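Local coordinates for protein pullulanase (Klebsiella oxytoca, PDB 2YOC) that hydrolyses the alpha-1,6-glucosidic links of pullulan and related branched glucans, and is probably exported by a type 2 secretion system, at residues Y593-A598 with T630-S635; K452-S457 with F936-T941; R187-H192 with V250-A255; E71-L76 with S108-V113. All blocks are in the same frame, centred on the assembly; numbering follows the deposited sequence.

Contact 1 of 4, residues Y593-A598 with T630-S635; sequences YNHTNA and TCCSDS
A short antiparallel two-stranded pair, His-595 and Thr-596 against Ser-633 and Asp-634, forms on the loop that leaves barrel strand 586-591, where the sequence DVVYNH matches the first conserved region of glycoside hydrolase family 13. The pairing rests on Thr-596 N, which donates to Ser-633 O at 3.0 Å with an N-H...O angle of 164°; the return bond from Ser-633 N to Thr-596 O is weak. Two residues beyond Ser-633, Ser-635 N donates to Asn-594 O (2.9 Å). The hydroxyl of Ser-635 faces two carbonyls, those of Tyr-593 and Asn-594, and its single proton is not assigned to either.

His-595 is buried, and its imidazole meets the second segment over one face, while its CB rests 3.3 Å from Thr-630 OG1. ND1 donates to Asn-594 OD1 at 2.6 Å, with the acceptor 8° out of the ring plane, while NE2 reaches Tyr-547 O outside the contact. The vicinal disulfide Cys-631 to Cys-632 lies over that face of the ring: Cys-631 SG stands 4.0 Å from the ring centroid, nearly on the normal, and Cys-632 SG is 4.2 Å from that centroid, more to one side. Asn-594 in turn has its ND2 bonded to Asp-665, which follows barrel strand 661-664.

Two in-ring nitrogens tied to carbonyl oxygens and a face covered by sulfur imply an imidazole whose rotation is fixed, with Asn-594 linking it to the neighbouring barrel segment.

Contact 2 of 4, residues K452-S457 with F936-T941; sequences KTLSAS and FYQELT
Side chains of Ser-457, Gln-938 and Thr-941 carry a helix-to-helix contact on the outside of the parallel eight-stranded barrel. Helix 446-457 comes between the first two barrel strands in the chain, and helix 927-945 comes after the last, 860-864. The axes of the two six-residue segments run roughly the same way, 34° between their N-to-C directions, and approach to 9.1 Å.

Ser-457 sits at the centre, its CA 5.3 Å from Gln-938 CA. Its carbonyl oxygen receives the hydroxyl of Thr-941, OG1 to O 2.6 Å, and the donor stands well above the carbonyl plane. Ser-457 OG has two acceptors for one proton: Gln-938 OE1 at 3.0 Å and the carbonyl oxygen of Thr-453 one turn back in its own helix. Gln-938 has CG anti to the carbonyl carbon (chi1 -68°), and the chain beyond it is extended, carrying its amide across the gap; NE2 ends 3.2 Å from Thr-453 OG1. That hydroxyl is hydrogen-bonded to His-450 O.

Deeper in, packing turns apolar. Leu-454 CD2 meets Tyr-937 CD1 at 3.9 Å, the two side chains crossing at about a right angle, and both also touch His-415 on barrel strand 413-417. The phenol of Tyr-937 bonds Asp-863 on strand 860-864, while Lys-945 of helix 927-945 reaches Ala-456 O.

Leucine and tyrosine against strand 413-417, with the polar pairs farther along the interface, fit two neighbouring outer helices of a (beta/alpha)8 barrel, here where its first and last strands close the ring.

Contact 3 of 4, residues R187-H192 with V250-A255; sequences RLYYSH and VAIAAA
Arg-187 with Ile-252 and Tyr-189 with Val-250 are the two hydrogen-bonded antiparallel pairs joining strands 185-191 and 248-254 in the pullulanase N2 domain. Each pair satisfies both of its backbone groups. Arg-187 N gives to Ile-252 O at 2.8 Å, and Ile-252 N answers to Arg-187 O at the same 2.8 Å, almost straight at 178°. At the second pair Val-250 N donates to Tyr-189 O (2.8 Å), whereas the bond from Tyr-189 N to Val-250 O is more bent, 134° at the hydrogen. Between them the backbone of Leu-188 turns outward to Leu-209 and that of Ala-251 to Thr-264, so both strands are bonded on their outer sides as well.

On the face shared by Arg-187, Tyr-189 and Ile-252, the side chains of Tyr-189 and Ile-252 cross at about a right angle, Tyr-189 CD1 to Ile-252 CD1 3.6 Å. Arg-187 NH1 donates to Tyr-189 OH at 2.8 Å, the oxygen lying close to the guanidinium plane. NH2 bonds Val-21 O.

The guanidinium thus donates to a hydroxyl and a carbonyl and makes a cation-pi contact with Tyr-208, which probably helps to stabilise its buried charge and ties the N-terminal residues to this face.

Contact 4 of 4, residues E71-L76 with S108-V113; sequences ETCDAL and SGCINV
Cys-73 joins a loop to strand 110-117 through its disulfide with Cys-110, in a domain whose family belongs to the transthyretin clan. CB of Cys-73 points at the strand and meets backbone first: Cys-110 O lies 3.4 Å from it and Ile-111 N 3.6 Å. The amide of Asn-112 flanks the same carbon, with ND2 3.4 Å from Cys-73 CB, though that nitrogen makes its hydrogen bonds to Trp-68 O and Asn-70 OD1. SG, anti to the carbonyl carbon (chi1 -64°), is bonded to Cys-110 SG at 2.0 Å, with chi3 of -97°, the negative, left-handed sense, close in size to the 90° that disulfides prefer.

Further along the loop, Ala-75 N donates weakly to Cys-110 O at 3.3 Å. Leu-76 then packs across Ile-111 at about a right angle, CG meeting CG2 at 3.7 Å, while Ala-75 CB stays near the same methyl. Strands 63-68 and 127-130 lie on either side of strand 110-117 in the three-stranded sheet.

Measured between their end CA atoms, 72-76 and 108-112 run about 95° apart and share a single weak backbone bond, so the covalent S-S link, with the apolar contacts of Ile-111, probably does most to hold the loop on the strand.

In the fold
From the N terminus, contact 4 closes first, fastening a loop after strand 63-68 to strand 110-117 within the pullulanase-associated domain. Contact 3 follows in series and pairs two strands of the N2 domain; its centre is about 40 Å from that of contact 4. Contact 2 then opens at 452-457 and closes only at 936-941, enclosing most of the barrel and joining its early helix to helix 927-945 in the C-terminal part of the chain. Contact 1 is nested within that loop, pinching off the segment between 593-598 and 630-635. No two contacts cross or touch; contacts 2 and 3, on opposite sides of the chain's centre, have centres about 68 Å apart.

Contact 1 of 4, residues Y593-A598 with T630-S635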
loop_
_atom_site.group_PDB
_atom_site.type_symbol
_atom_site.label_atom_id
_atom_site.label_comp_id
_atom_site.label_asym_id
_atom_site.label_seq_id
_atom_site.Cartn_x
_atom_site.Cartn_y
_atom_site.Cartn_z
ATOM N N TYR B 593 7.385 -39.063 -6.105
ATOM C CA TYR B 593 6.109 -39.734 -6.210
ATOM C C TYR B 593 5.132 -39.036 -7.150
ATOM O O TYR B 593 4.088 -39.609 -7.473
ATOM C CB TYR B 593 5.496 -39.976 -4.826
ATOM C CG TYR B 593 6.324 -40.918 -3.987
ATOM C CD1 TYR B 593 6.314 -42.290 -4.226
ATOM C CD2 TYR B 593 7.129 -40.439 -2.954
ATOM C CE1 TYR B 593 7.108 -43.158 -3.481
ATOM C CE2 TYR B 593 7.880 -41.306 -2.161
ATOM C CZ TYR B 593 7.890 -42.663 -2.450
ATOM O OH TYR B 593 8.659 -43.518 -1.707
ATOM N N ASN B 594 5.475 -37.815 -7.611
ATOM C CA ASN B 594 4.607 -36.993 -8.468
ATOM C C ASN B 594 4.308 -37.575 -9.849
ATOM O O ASN B 594 3.239 -37.303 -10.411
ATOM C CB ASN B 594 5.098 -35.553 -8.544
ATOM C CG ASN B 594 6.419 -35.409 -9.229
ATOM O OD1 ASN B 594 6.531 -35.577 -10.443
ATOM N ND2 ASN B 594 7.451 -35.101 -8.471
ATOM N N HIS B 595 5.234 -38.399 -10.369
ATOM C CA HIS B 595 5.094 -39.034 -11.664
ATOM C C HIS B 595 5.696 -40.435 -11.680
ATOM O O HIS B 595 6.421 -40.826 -10.766
ATOM C CB HIS B 595 5.734 -38.159 -12.764
ATOM C CG HIS B 595 7.252 -38.074 -12.761
ATOM N ND1 HIS B 595 7.923 -37.046 -12.108
ATOM C CD2 HIS B 595 8.167 -38.821 -13.428
ATOM C CE1 HIS B 595 9.210 -37.230 -12.360
ATOM N NE2 HIS B 595 9.411 -38.295 -13.133
ATOM N N THR B 596 5.391 -41.177 -12.738
ATOM C CA THR B 596 5.952 -42.480 -13.054
ATOM C C THR B 596 6.747 -42.213 -14.335
ATOM O O THR B 596 6.450 -41.206 -14.999
ATOM C CB THR B 596 4.837 -43.493 -13.291
ATOM O OG1 THR B 596 3.999 -43.059 -14.376
ATOM C CG2 THR B 596 4.013 -43.748 -12.036
ATOM N N ASN B 597 7.752 -43.059 -14.690
ATOM C CA ASN B 597 8.512 -42.789 -15.914
ATOM C C ASN B 597 7.651 -42.959 -17.205
ATOM O O ASN B 597 7.894 -42.268 -18.201
ATOM C CB ASN B 597 9.820 -43.576 -15.955
ATOM C CG ASN B 597 10.632 -43.365 -17.204
ATOM O OD1 ASN B 597 11.299 -42.349 -17.403
ATOM N ND2 ASN B 597 10.573 -44.317 -18.081
ATOM N N ALA B 598 6.610 -43.831 -17.147
ATOM C CA ALA B 598 5.690 -44.140 -18.246
ATOM C C ALA B 598 4.352 -44.744 -17.772
ATOM O O ALA B 598 4.182 -45.106 -16.596
ATOM C CB ALA B 598 6.361 -45.087 -19.214
ATOM N N THR B 630 3.982 -32.527 -14.734
ATOM C CA THR B 630 5.242 -32.696 -14.017
ATOM C C THR B 630 6.425 -32.913 -14.952
ATOM O O THR B 630 7.561 -32.743 -14.534
ATOM C CB THR B 630 5.132 -33.891 -13.029
ATOM O OG1 THR B 630 5.089 -35.107 -13.763
ATOM C CG2 THR B 630 3.922 -33.796 -12.110
ATOM N N CYS B 631 6.128 -33.217 -16.228
ATOM C CA CYS B 631 6.890 -33.780 -17.349
ATOM C C CYS B 631 6.227 -35.129 -17.313
ATOM O O CYS B 631 5.452 -35.425 -16.387
ATOM C CB CYS B 631 8.378 -33.952 -17.011
ATOM S SG CYS B 631 8.736 -35.308 -15.819
ATOM N N CYS B 632 6.692 -36.029 -18.140
ATOM C CA CYS B 632 6.385 -37.433 -17.934
ATOM C C CYS B 632 4.909 -37.836 -17.652
ATOM O O CYS B 632 3.988 -37.272 -18.245
ATOM C CB CYS B 632 7.347 -37.972 -16.872
ATOM S SG CYS B 632 8.943 -37.099 -16.822
ATOM N N SER B 633 4.698 -38.824 -16.777
ATOM C CA SER B 633 3.384 -39.389 -16.517
ATOM C C SER B 633 2.872 -39.108 -15.129
ATOM O O SER B 633 3.171 -39.831 -14.182
ATOM C CB SER B 633 3.386 -40.880 -16.850
ATOM O OG SER B 633 3.884 -41.093 -18.167
ATOM N N ASP B 634 2.091 -38.043 -15.021
ATOM C CA ASP B 634 1.522 -37.576 -13.768
ATOM C C ASP B 634 0.820 -38.675 -12.974
ATOM O O ASP B 634 -0.165 -39.245 -13.439
ATOM C CB ASP B 634 0.536 -36.398 -13.992
ATOM C CG ASP B 634 1.094 -35.081 -14.541
ATOM O OD1 ASP B 634 2.309 -35.033 -14.880
ATOM O OD2 ASP B 634 0.303 -34.107 -14.664
ATOM N N SER B 635 1.324 -38.946 -11.758
ATOM C CA SER B 635 0.740 -39.899 -10.839
ATOM C C SER B 635 -0.414 -39.226 -10.107
ATOM O O SER B 635 -0.549 -37.997 -10.165
ATOM C CB SER B 635 1.796 -40.358 -9.851
ATOM O OG SER B 635 2.109 -39.318 -8.943
HETATM O O HOH W 1 6.780 -40.226 -19.211
#

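Contact 2 of 4, residues K452-S457 with F936-T941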
loop_
_atom_site.group_PDB
_atom_site.type_symbol
_atom_site.label_atom_id
_atom_site.label_comp_id
_atom_site.label_asym_id
_atom_site.label_seq_id
_atom_site.Cartn_x
_atom_site.Cartn_y
_atom_site.Cartn_z
ATOM N N LYS B 452 34.382 -35.581 5.028
ATOM C CA LYS B 452 34.835 -35.756 6.419
ATOM C C LYS B 452 35.161 -34.372 7.045
ATOM O O LYS B 452 34.664 -34.081 8.136
ATOM C CB LYS B 452 36.068 -36.696 6.486
ATOM C CG LYS B 452 35.775 -38.109 6.993
ATOM C CD LYS B 452 36.897 -39.094 6.641
ATOM C CE LYS B 452 36.544 -40.515 7.042
ATOM N NZ LYS B 452 37.427 -41.523 6.383
ATOM N N THR B 453 35.925 -33.498 6.331
ATOM C CA THR B 453 36.204 -32.160 6.879
ATOM C C THR B 453 34.973 -31.247 6.892
ATOM O O THR B 453 34.783 -30.526 7.874
ATOM C CB THR B 453 37.496 -31.480 6.364
ATOM O OG1 THR B 453 37.210 -30.735 5.199
ATOM C CG2 THR B 453 38.658 -32.441 6.163
ATOM N N LEU B 454 34.123 -31.299 5.830
ATOM C CA LEU B 454 32.902 -30.492 5.790
ATOM C C LEU B 454 31.987 -30.857 6.976
ATOM O O LEU B 454 31.454 -29.960 7.642
ATOM C CB LEU B 454 32.179 -30.660 4.460
ATOM C CG LEU B 454 32.882 -30.070 3.214
ATOM C CD1 LEU B 454 32.245 -30.568 1.937
ATOM C CD2 LEU B 454 32.898 -28.534 3.218
ATOM N N SER B 455 31.906 -32.169 7.307
ATOM C CA SER B 455 31.114 -32.687 8.412
ATOM C C SER B 455 31.608 -32.162 9.728
ATOM O O SER B 455 30.818 -31.944 10.652
ATOM C CB SER B 455 31.169 -34.211 8.447
ATOM O OG SER B 455 30.298 -34.692 9.460
ATOM N N ALA B 456 32.918 -32.020 9.835
ATOM C CA ALA B 456 33.570 -31.576 11.046
ATOM C C ALA B 456 33.378 -30.084 11.277
ATOM O O ALA B 456 33.417 -29.623 12.420
ATOM C CB ALA B 456 35.039 -31.922 10.971
ATOM N N SER B 457 33.181 -29.334 10.201
ATOM C CA SER B 457 33.014 -27.893 10.274
ATOM C C SER B 457 31.538 -27.484 10.357
ATOM O O SER B 457 31.245 -26.298 10.490
ATOM C CB SER B 457 33.717 -27.204 9.102
ATOM O OG SER B 457 35.089 -27.556 9.034
ATOM N N PHE B 936 36.436 -20.437 3.544
ATOM C CA PHE B 936 35.304 -19.551 3.796
ATOM C C PHE B 936 34.056 -20.355 4.134
ATOM O O PHE B 936 33.294 -19.952 5.011
ATOM C CB PHE B 936 35.002 -18.677 2.567
ATOM C CG PHE B 936 35.937 -17.526 2.267
ATOM C CD1 PHE B 936 36.772 -17.004 3.255
ATOM C CD2 PHE B 936 35.932 -16.917 1.018
ATOM C CE1 PHE B 936 37.588 -15.897 2.989
ATOM C CE2 PHE B 936 36.770 -15.827 0.746
ATOM C CZ PHE B 936 37.591 -15.323 1.735
ATOM N N TYR B 937 33.831 -21.472 3.429
ATOM C CA TYR B 937 32.643 -22.283 3.617
ATOM C C TYR B 937 32.649 -22.911 5.007
ATOM O O TYR B 937 31.635 -22.867 5.736
ATOM C CB TYR B 937 32.603 -23.353 2.540
ATOM C CG TYR B 937 31.257 -24.008 2.317
ATOM C CD1 TYR B 937 30.901 -25.172 3.004
ATOM C CD2 TYR B 937 30.395 -23.551 1.323
ATOM C CE1 TYR B 937 29.698 -25.832 2.739
ATOM C CE2 TYR B 937 29.195 -24.208 1.046
ATOM C CZ TYR B 937 28.862 -25.360 1.741
ATOM O OH TYR B 937 27.694 -26.023 1.441
ATOM N N GLN B 938 33.816 -23.462 5.385
ATOM C CA GLN B 938 34.020 -24.094 6.667
ATOM C C GLN B 938 33.840 -23.078 7.777
ATOM O O GLN B 938 33.261 -23.417 8.809
ATOM C CB GLN B 938 35.378 -24.768 6.709
ATOM C CG GLN B 938 35.445 -25.960 5.766
ATOM C CD GLN B 938 36.657 -26.813 5.967
ATOM O OE1 GLN B 938 37.266 -26.849 7.048
ATOM N NE2 GLN B 938 36.992 -27.578 4.944
ATOM N N GLU B 939 34.241 -21.807 7.527
ATOM C CA GLU B 939 34.091 -20.688 8.470
ATOM C C GLU B 939 32.603 -20.482 8.807
ATOM O O GLU B 939 32.226 -20.558 9.975
ATOM C CB GLU B 939 34.673 -19.408 7.850
ATOM C CG GLU B 939 35.204 -18.381 8.842
ATOM C CD GLU B 939 36.000 -17.264 8.186
ATOM O OE1 GLU B 939 37.079 -17.560 7.620
ATOM O OE2 GLU B 939 35.535 -16.099 8.217
ATOM N N LEU B 940 31.766 -20.304 7.756
ATOM C CA LEU B 940 30.329 -20.060 7.803
ATOM C C LEU B 940 29.551 -21.153 8.523
ATOM O O LEU B 940 28.651 -20.846 9.314
ATOM C CB LEU B 940 29.787 -19.861 6.376
ATOM C CG LEU B 940 30.196 -18.602 5.605
ATOM C CD1 LEU B 940 29.549 -18.593 4.240
ATOM C CD2 LEU B 940 29.768 -17.330 6.319
ATOM N N THR B 941 29.884 -22.426 8.244
ATOM C CA THR B 941 29.212 -23.560 8.867
ATOM C C THR B 941 29.606 -23.638 10.328
ATOM O O THR B 941 28.741 -23.893 11.178
ATOM C CB THR B 941 29.431 -24.890 8.084
ATOM O OG1 THR B 941 30.809 -25.267 8.115
ATOM C CG2 THR B 941 28.897 -24.852 6.646
#

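Contact 3 of 4, residues R187-H192 with V250-A255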
loop_
_atom_site.group_PDB
_atom_site.type_symbol
_atom_site.label_atom_id
_atom_site.label_comp_id
_atom_site.label_asym_id
_atom_site.label_seq_id
_atom_site.Cartn_x
_atom_site.Cartn_y
_atom_site.Cartn_z
ATOM N N ARG B 187 -27.369 -44.290 -21.296
ATOM C CA ARG B 187 -27.091 -45.674 -20.899
ATOM C C ARG B 187 -25.636 -46.008 -20.652
ATOM O O ARG B 187 -24.739 -45.410 -21.259
ATOM C CB ARG B 187 -27.605 -46.639 -21.969
ATOM C CG ARG B 187 -29.104 -46.787 -22.017
ATOM C CD ARG B 187 -29.498 -47.290 -23.391
ATOM N NE ARG B 187 -30.944 -47.418 -23.533
ATOM C CZ ARG B 187 -31.542 -47.966 -24.585
ATOM N NH1 ARG B 187 -30.821 -48.461 -25.588
ATOM N NH2 ARG B 187 -32.867 -48.020 -24.646
ATOM N N LEU B 188 -25.409 -47.042 -19.829
ATOM C CA LEU B 188 -24.068 -47.551 -19.612
ATOM C C LEU B 188 -23.917 -48.932 -20.274
ATOM O O LEU B 188 -24.273 -49.947 -19.685
ATOM C CB LEU B 188 -23.656 -47.548 -18.127
ATOM C CG LEU B 188 -22.217 -47.963 -17.806
ATOM C CD1 LEU B 188 -21.217 -47.043 -18.462
ATOM C CD2 LEU B 188 -21.998 -48.000 -16.313
ATOM N N TYR B 189 -23.428 -48.942 -21.523
ATOM C CA TYR B 189 -23.170 -50.160 -22.286
ATOM C C TYR B 189 -21.877 -50.787 -21.781
ATOM O O TYR B 189 -20.978 -50.064 -21.336
ATOM C CB TYR B 189 -23.076 -49.851 -23.799
ATOM C CG TYR B 189 -24.430 -49.653 -24.459
ATOM C CD1 TYR B 189 -25.153 -48.472 -24.278
ATOM C CD2 TYR B 189 -25.001 -50.657 -25.238
ATOM C CE1 TYR B 189 -26.411 -48.298 -24.858
ATOM C CE2 TYR B 189 -26.255 -50.495 -25.826
ATOM C CZ TYR B 189 -26.962 -49.315 -25.627
ATOM O OH TYR B 189 -28.200 -49.159 -26.213
ATOM N N TYR B 190 -21.788 -52.129 -21.835
ATOM C CA TYR B 190 -20.618 -52.882 -21.373
ATOM C C TYR B 190 -20.370 -54.165 -22.177
ATOM O O TYR B 190 -21.305 -54.744 -22.719
ATOM C CB TYR B 190 -20.730 -53.191 -19.862
ATOM C CG TYR B 190 -21.968 -53.980 -19.479
ATOM C CD1 TYR B 190 -23.177 -53.336 -19.212
ATOM C CD2 TYR B 190 -21.930 -55.370 -19.370
ATOM C CE1 TYR B 190 -24.328 -54.057 -18.883
ATOM C CE2 TYR B 190 -23.065 -56.099 -19.000
ATOM C CZ TYR B 190 -24.264 -55.435 -18.761
ATOM O OH TYR B 190 -25.397 -56.134 -18.420
ATOM N N SER B 191 -19.101 -54.595 -22.253
ATOM C CA SER B 191 -18.643 -55.823 -22.912
ATOM C C SER B 191 -17.426 -56.357 -22.179
ATOM O O SER B 191 -16.427 -55.640 -22.001
ATOM C CB SER B 191 -18.326 -55.604 -24.390
ATOM O OG SER B 191 -17.941 -56.811 -25.034
ATOM N N HIS B 192 -17.535 -57.614 -21.725
ATOM C CA HIS B 192 -16.477 -58.248 -20.969
ATOM C C HIS B 192 -15.241 -58.509 -21.803
ATOM O O HIS B 192 -14.143 -58.103 -21.396
ATOM C CB HIS B 192 -16.998 -59.546 -20.352
ATOM C CG HIS B 192 -15.971 -60.318 -19.574
ATOM N ND1 HIS B 192 -15.196 -61.304 -20.175
ATOM C CD2 HIS B 192 -15.659 -60.258 -18.256
ATOM C CE1 HIS B 192 -14.421 -61.784 -19.216
ATOM N NE2 HIS B 192 -14.675 -61.197 -18.041
ATOM N N VAL B 250 -19.017 -48.123 -21.674
ATOM C CA VAL B 250 -19.096 -46.975 -22.567
ATOM C C VAL B 250 -20.394 -46.230 -22.238
ATOM O O VAL B 250 -21.459 -46.868 -22.155
ATOM C CB VAL B 250 -19.029 -47.426 -24.057
ATOM C CG1 VAL B 250 -19.544 -46.350 -24.997
ATOM C CG2 VAL B 250 -17.620 -47.842 -24.453
ATOM N N ALA B 251 -20.305 -44.891 -22.046
ATOM C CA ALA B 251 -21.490 -44.089 -21.786
ATOM C C ALA B 251 -22.128 -43.661 -23.110
ATOM O O ALA B 251 -21.450 -43.102 -23.983
ATOM C CB ALA B 251 -21.132 -42.891 -20.953
ATOM N N ILE B 252 -23.414 -44.009 -23.293
ATOM C CA ILE B 252 -24.120 -43.693 -24.529
ATOM C C ILE B 252 -25.325 -42.780 -24.338
ATOM O O ILE B 252 -26.189 -43.037 -23.483
ATOM C CB ILE B 252 -24.391 -44.923 -25.456
ATOM C CG1 ILE B 252 -23.073 -45.652 -25.766
ATOM C CG2 ILE B 252 -25.066 -44.467 -26.756
ATOM C CD1 ILE B 252 -23.110 -46.817 -26.717
ATOM N N ALA B 253 -25.353 -41.698 -25.153
ATOM C CA ALA B 253 -26.430 -40.712 -25.238
ATOM C C ALA B 253 -27.092 -40.824 -26.630
ATOM O O ALA B 253 -26.414 -40.784 -27.675
ATOM C CB ALA B 253 -25.906 -39.299 -24.980
ATOM N N ALA B 254 -28.422 -41.025 -26.621
ATOM C CA ALA B 254 -29.222 -41.182 -27.826
ATOM C C ALA B 254 -30.522 -40.388 -27.783
ATOM O O ALA B 254 -31.017 -40.007 -26.705
ATOM C CB ALA B 254 -29.517 -42.653 -28.070
ATOM N N ALA B 255 -31.072 -40.161 -29.006
ATOM C CA ALA B 255 -32.332 -39.485 -29.325
ATOM C C ALA B 255 -33.508 -40.279 -28.753
ATOM O O ALA B 255 -33.306 -41.415 -28.299
ATOM C CB ALA B 255 -32.473 -39.415 -30.839
#

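Contact 4 of 4, residues E71-L76 with S108-V113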
loop_
_atom_site.group_PDB
_atom_site.type_symbol
_atom_site.label_atom_id
_atom_site.label_comp_id
_atom_site.label_asym_id
_atom_site.label_seq_id
_atom_site.Cartn_x
_atom_site.Cartn_y
_atom_site.Cartn_z
ATOM N N GLU B 71 11.684 -30.419 -44.747
ATOM C CA GLU B 71 12.767 -31.409 -44.630
ATOM C C GLU B 71 12.270 -32.836 -44.379
ATOM O O GLU B 71 12.883 -33.779 -44.873
ATOM C CB GLU B 71 13.798 -31.001 -43.552
ATOM C CG GLU B 71 14.125 -29.515 -43.403
ATOM C CD GLU B 71 14.449 -28.682 -44.635
ATOM O OE1 GLU B 71 15.554 -28.849 -45.201
ATOM O OE2 GLU B 71 13.615 -27.821 -45.000
ATOM N N THR B 72 11.145 -32.980 -43.648
ATOM C CA THR B 72 10.497 -34.256 -43.337
ATOM C C THR B 72 9.585 -34.715 -44.506
ATOM O O THR B 72 9.928 -35.680 -45.193
ATOM C CB THR B 72 9.798 -34.194 -41.949
ATOM O OG1 THR B 72 10.696 -33.645 -40.979
ATOM C CG2 THR B 72 9.303 -35.559 -41.475
ATOM N N CYS B 73 8.449 -34.014 -44.735
ATOM C CA CYS B 73 7.467 -34.342 -45.782
ATOM C C CYS B 73 7.534 -33.388 -46.990
ATOM O O CYS B 73 6.866 -32.346 -47.016
ATOM C CB CYS B 73 6.054 -34.430 -45.199
ATOM S SG CYS B 73 5.808 -35.763 -43.983
ATOM N N ASP B 74 8.334 -33.777 -48.001
ATOM C CA ASP B 74 8.613 -32.992 -49.212
ATOM C C ASP B 74 8.034 -33.513 -50.559
ATOM O O ASP B 74 8.307 -32.915 -51.611
ATOM C CB ASP B 74 10.135 -32.719 -49.325
ATOM C CG ASP B 74 11.072 -33.911 -49.089
ATOM O OD1 ASP B 74 10.569 -35.054 -48.946
ATOM O OD2 ASP B 74 12.305 -33.700 -49.043
ATOM N N ALA B 75 7.210 -34.585 -50.527
ATOM C CA ALA B 75 6.625 -35.206 -51.729
ATOM C C ALA B 75 5.575 -34.369 -52.509
ATOM O O ALA B 75 5.171 -34.780 -53.600
ATOM C CB ALA B 75 6.090 -36.594 -51.394
ATOM N N LEU B 76 5.166 -33.195 -51.978
ATOM C CA LEU B 76 4.188 -32.287 -52.606
ATOM C C LEU B 76 4.691 -31.693 -53.929
ATOM O O LEU B 76 5.900 -31.527 -54.121
ATOM C CB LEU B 76 3.813 -31.132 -51.657
ATOM C CG LEU B 76 3.011 -31.472 -50.411
ATOM C CD1 LEU B 76 3.907 -31.564 -49.177
ATOM C CD2 LEU B 76 1.951 -30.459 -50.182
ATOM N N SER B 108 6.569 -41.911 -53.246
ATOM C CA SER B 108 7.227 -42.306 -51.997
ATOM C C SER B 108 7.262 -41.113 -51.002
ATOM O O SER B 108 6.985 -39.977 -51.387
ATOM C CB SER B 108 8.639 -42.803 -52.294
ATOM O OG SER B 108 9.385 -43.014 -51.108
ATOM N N GLY B 109 7.572 -41.391 -49.738
ATOM C CA GLY B 109 7.666 -40.368 -48.703
ATOM C C GLY B 109 6.361 -40.015 -48.025
ATOM O O GLY B 109 5.567 -40.903 -47.701
ATOM N N CYS B 110 6.152 -38.705 -47.773
ATOM C CA CYS B 110 4.972 -38.166 -47.083
ATOM C C CYS B 110 4.650 -36.712 -47.472
ATOM O O CYS B 110 5.455 -36.060 -48.141
ATOM C CB CYS B 110 5.110 -38.325 -45.568
ATOM S SG CYS B 110 6.536 -37.464 -44.855
ATOM N N ILE B 111 3.482 -36.202 -47.025
ATOM C CA ILE B 111 2.999 -34.839 -47.290
ATOM C C ILE B 111 2.464 -34.162 -46.010
ATOM O O ILE B 111 1.936 -34.855 -45.132
ATOM C CB ILE B 111 1.934 -34.839 -48.419
ATOM C CG1 ILE B 111 0.805 -35.865 -48.132
ATOM C CG2 ILE B 111 2.593 -35.086 -49.780
ATOM C CD1 ILE B 111 -0.536 -35.683 -48.893
ATOM N N ASN B 112 2.592 -32.811 -45.912
ATOM C CA ASN B 112 2.090 -32.018 -44.769
ATOM C C ASN B 112 0.741 -31.371 -45.116
ATOM O O ASN B 112 0.686 -30.461 -45.951
ATOM C CB ASN B 112 3.083 -30.921 -44.342
ATOM C CG ASN B 112 4.448 -31.389 -43.934
ATOM O OD1 ASN B 112 4.648 -31.951 -42.849
ATOM N ND2 ASN B 112 5.430 -31.078 -44.764
ATOM N N VAL B 113 -0.339 -31.840 -44.472
ATOM C CA VAL B 113 -1.693 -31.322 -44.693
ATOM C C VAL B 113 -2.250 -30.659 -43.425
ATOM O O VAL B 113 -2.225 -31.247 -42.342
ATOM C CB VAL B 113 -2.679 -32.405 -45.213
ATOM C CG1 VAL B 113 -3.913 -31.768 -45.852
ATOM C CG2 VAL B 113 -2.004 -33.370 -46.178
#